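Local coordinates for protein BauA (Acinetobacter baumannii, PDB 6HCP) that takes up iron as the ferric preacinetobactin receptor of the outer membrane, a TonB-dependent transporter, at residues 286-291 / 310-315. Sequence-based numbering, arbitrary orientation.
With EDO (1,2-ethanediol), chain J.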
ATOM      1  N   LYS A 286     -25.130  25.184  -4.671  1.00 29.25           N
ATOM      2  CA  LYS A 286     -25.798  25.535  -3.442  1.00 29.32           C
ATOM      3  C   LYS A 286     -27.257  25.092  -3.548  1.00 28.82           C
ATOM      4  O   LYS A 286     -27.927  25.459  -4.499  1.00 30.58           O
ATOM      5  CB  LYS A 286     -25.731  27.049  -3.215  1.00 31.92           C
ATOM      6  CG  LYS A 286     -24.342  27.624  -2.963  1.00 39.99           C
ATOM      7  CD  LYS A 286     -24.360  29.134  -2.739  1.00 48.21           C
ATOM      8  CE  LYS A 286     -22.971  29.722  -2.597  1.00 59.12           C
ATOM      9  NZ  LYS A 286     -22.983  31.202  -2.677  1.00 65.10           N
ATOM     10  N   ASP A 287     -27.715  24.330  -2.562  1.00 26.70           N
ATOM     11  CA  ASP A 287     -29.062  23.836  -2.495  1.00 30.78           C
ATOM     12  C   ASP A 287     -29.661  24.242  -1.151  1.00 30.39           C
ATOM     13  O   ASP A 287     -29.032  24.087  -0.107  1.00 28.86           O
ATOM     14  CB  ASP A 287     -29.118  22.320  -2.636  1.00 29.43           C
ATOM     15  CG  ASP A 287     -28.753  21.839  -4.032  1.00 35.32           C
ATOM     16  OD1 ASP A 287     -29.645  21.847  -4.916  1.00 31.09           O
ATOM     17  OD2 ASP A 287     -27.566  21.514  -4.241  1.00 33.43           O
ATOM     18  N   LYS A 288     -30.895  24.743  -1.196  1.00 26.93           N
ATOM     19  CA  LYS A 288     -31.652  25.061   0.013  1.00 29.73           C
ATOM     20  C   LYS A 288     -33.057  24.498  -0.161  1.00 27.16           C
ATOM     21  O   LYS A 288     -33.641  24.649  -1.239  1.00 31.35           O
ATOM     22  CB  LYS A 288     -31.724  26.576   0.228  1.00 35.97           C
ATOM     23  CG  LYS A 288     -30.380  27.281   0.323  1.00 50.58           C
ATOM     24  CD  LYS A 288     -30.474  28.783   0.556  1.00 60.53           C
ATOM     25  CE  LYS A 288     -29.124  29.453   0.418  1.00 67.29           C
ATOM     26  NZ  LYS A 288     -29.190  30.894   0.745  1.00 78.73           N
ATOM     27  N   GLY A 289     -33.557  23.802   0.854  1.00 27.26           N
ATOM     28  CA  GLY A 289     -34.884  23.183   0.754  1.00 30.38           C
ATOM     29  C   GLY A 289     -35.653  23.251   2.055  1.00 32.56           C
ATOM     30  O   GLY A 289     -35.076  23.273   3.127  1.00 31.04           O
ATOM     31  N   ALA A 290     -36.974  23.090   1.960  1.00 30.04           N
ATOM     32  CA  ALA A 290     -37.839  23.059   3.132  1.00 32.62           C
ATOM     33  C   ALA A 290     -39.150  22.385   2.742  1.00 30.50           C
ATOM     34  O   ALA A 290     -39.583  22.489   1.585  1.00 29.07           O
ATOM     35  CB  ALA A 290     -38.078  24.460   3.648  1.00 32.17           C
ATOM     36  N   MET A 291     -39.669  21.557   3.644  1.00 29.77           N
ATOM     37  CA  MET A 291     -40.946  20.907   3.403  1.00 30.74           C
ATOM     38  C   MET A 291     -41.718  20.740   4.709  1.00 31.79           C
ATOM     39  O   MET A 291     -41.151  20.763   5.800  1.00 30.54           O
ATOM     40  CB  MET A 291     -40.782  19.537   2.754  1.00 30.07           C
ATOM     41  CG  MET A 291     -39.975  18.560   3.576  1.00 28.47           C
ATOM     42  SD  MET A 291     -39.826  16.974   2.713  1.00 31.70           S
ATOM     43  CE  MET A 291     -41.500  16.342   2.777  1.00 31.04           C
ATOM     44  N   GLN A 310     -40.419  23.437  -1.081  1.00 27.15           N
ATOM     45  CA  GLN A 310     -39.754  24.241  -2.060  1.00 26.28           C
ATOM     46  C   GLN A 310     -38.238  24.069  -1.894  1.00 28.97           C
ATOM     47  O   GLN A 310     -37.723  23.812  -0.790  1.00 29.52           O
ATOM     48  CB  GLN A 310     -40.148  25.714  -1.901  1.00 32.40           C
ATOM     49  CG  GLN A 310     -39.985  26.204  -0.481  1.00 42.79           C
ATOM     50  CD  GLN A 310     -40.530  27.601  -0.299  1.00 60.56           C
ATOM     51  OE1 GLN A 310     -39.892  28.452   0.316  1.00 72.94           O
ATOM     52  NE2 GLN A 310     -41.690  27.855  -0.884  1.00 48.86           N
ATOM     53  N   SER A 311     -37.510  24.359  -2.966  1.00 28.64           N
ATOM     54  CA  SER A 311     -36.085  24.332  -2.907  1.00 26.81           C
ATOM     55  C   SER A 311     -35.537  25.255  -3.980  1.00 28.04           C
ATOM     56  O   SER A 311     -36.230  25.589  -4.947  1.00 28.16           O
ATOM     57  CB  SER A 311     -35.543  22.912  -3.045  1.00 30.84           C
ATOM     58  OG  SER A 311     -35.745  22.412  -4.358  1.00 28.48           O
ATOM     59  N   THR A 312     -34.280  25.657  -3.796  1.00 25.89           N
ATOM     60  CA  THR A 312     -33.557  26.402  -4.779  1.00 25.55           C
ATOM     61  C   THR A 312     -32.192  25.742  -4.974  1.00 27.70           C
ATOM     62  O   THR A 312     -31.580  25.297  -4.021  1.00 29.60           O
ATOM     63  CB  THR A 312     -33.379  27.871  -4.365  1.00 33.37           C
ATOM     64  OG1 THR A 312     -32.619  27.834  -3.158  1.00 39.21           O
ATOM     65  CG2 THR A 312     -34.692  28.597  -4.148  1.00 31.67           C
ATOM     66  N   THR A 313     -31.724  25.787  -6.211  1.00 24.59           N
ATOM     67  CA  THR A 313     -30.420  25.322  -6.614  1.00 29.14           C
ATOM     68  C   THR A 313     -29.715  26.451  -7.353  1.00 27.38           C
ATOM     69  O   THR A 313     -30.290  27.054  -8.245  1.00 28.07           O
ATOM     70  CB  THR A 313     -30.531  24.104  -7.536  1.00 25.71           C
ATOM     71  OG1 THR A 313     -31.154  23.056  -6.796  1.00 29.50           O
ATOM     72  CG2 THR A 313     -29.191  23.690  -8.112  1.00 27.46           C
ATOM     73  N   GLU A 314     -28.445  26.684  -7.011  1.00 25.78           N
ATOM     74  CA  GLU A 314     -27.580  27.554  -7.781  1.00 26.45           C
ATOM     75  C   GLU A 314     -26.328  26.765  -8.153  1.00 27.25           C
ATOM     76  O   GLU A 314     -25.598  26.345  -7.257  1.00 27.86           O
ATOM     77  CB  GLU A 314     -27.203  28.799  -6.965  1.00 30.56           C
ATOM     78  CG  GLU A 314     -28.395  29.661  -6.572  1.00 35.85           C
ATOM     79  CD  GLU A 314     -28.039  30.843  -5.677  1.00 44.26           C
ATOM     80  OE1 GLU A 314     -26.847  31.036  -5.407  1.00 46.68           O
ATOM     81  OE2 GLU A 314     -28.942  31.617  -5.350  1.00 60.59           O
ATOM     82  N   TYR A 315     -26.162  26.521  -9.456  1.00 29.83           N
ATOM     83  CA  TYR A 315     -25.092  25.725 -10.013  1.00 25.68           C
ATOM     84  C   TYR A 315     -24.158  26.628 -10.799  1.00 25.75           C
ATOM     85  O   TYR A 315     -24.612  27.380 -11.653  1.00 26.44           O
ATOM     86  CB  TYR A 315     -25.639  24.636 -10.932  1.00 27.63           C
ATOM     87  CG  TYR A 315     -24.599  23.775 -11.597  1.00 25.79           C
ATOM     88  CD1 TYR A 315     -24.070  22.654 -10.968  1.00 26.27           C
ATOM     89  CD2 TYR A 315     -24.213  24.014 -12.901  1.00 25.13           C
ATOM     90  CE1 TYR A 315     -23.151  21.835 -11.609  1.00 25.13           C
ATOM     91  CE2 TYR A 315     -23.298  23.202 -13.557  1.00 26.78           C
ATOM     92  CZ  TYR A 315     -22.744  22.120 -12.900  1.00 25.63           C
ATOM     93  OH  TYR A 315     -21.860  21.316 -13.562  1.00 25.93           O
TER
HETATM   94  C1  EDO J 807     -24.709  20.187 -16.567  1.00 47.72           C
HETATM   95  O1  EDO J 807     -25.345  20.044 -17.839  1.00 50.00           O
HETATM   96  C2  EDO J 807     -23.272  19.718 -16.716  1.00 44.60           C
HETATM   97  O2  EDO J 807     -22.339  20.750 -16.368  1.00 59.11           O
HETATM   98  O   HOH W   1     -29.730  27.663  -3.527  1.00 36.54           O
HETATM   99  O   HOH W   2     -25.827  32.769  -3.404  1.00 66.30           O
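Thr313 OG1 donates to Asp287 OD1 at 2.7 Å, meeting the carboxylate oxygen nearly along its C-O axis. The two side chains lie alongside each other and point the same way from a non-hydrogen-bonded antiparallel pair; in Thr313, chi1 of -62° sets OG1 anti to the carbonyl carbon, beside the backbone N. Next along this buried face, Gly289 offers no side chain, and Ser311 CB sits 3.9 Å from Gly289 CA. On the other face Lys286 and Glu314 run obliquely past each other without a direct charge contact: Lys286 NZ stays 4.7 Å from Glu314 OE1. A water donates to OE1 and weakly accepts from NZ. A second water joins Lys286 O to Thr312 OG1. Six backbone hydrogen bonds, two each in the pairs Lys286-Glu314, Lys288-Thr312 and Ala290-Gln310, hold this register of neighbouring barrel strands 282-297 and 302-318, a beta hairpin. Further out, Phe127 N also binds Asp287 OD1, Lys345 NZ reaches Thr313 OG1 and Ser311 OG, and Ser311 OG donates to Gly123 O. OD1 of the buried Asp287 thus takes two donors, tying the barrel wall to the plug loop carrying Phe127; Lys345, one bond further on at Thr313 OG1, would be expected to favour the charged carboxylate.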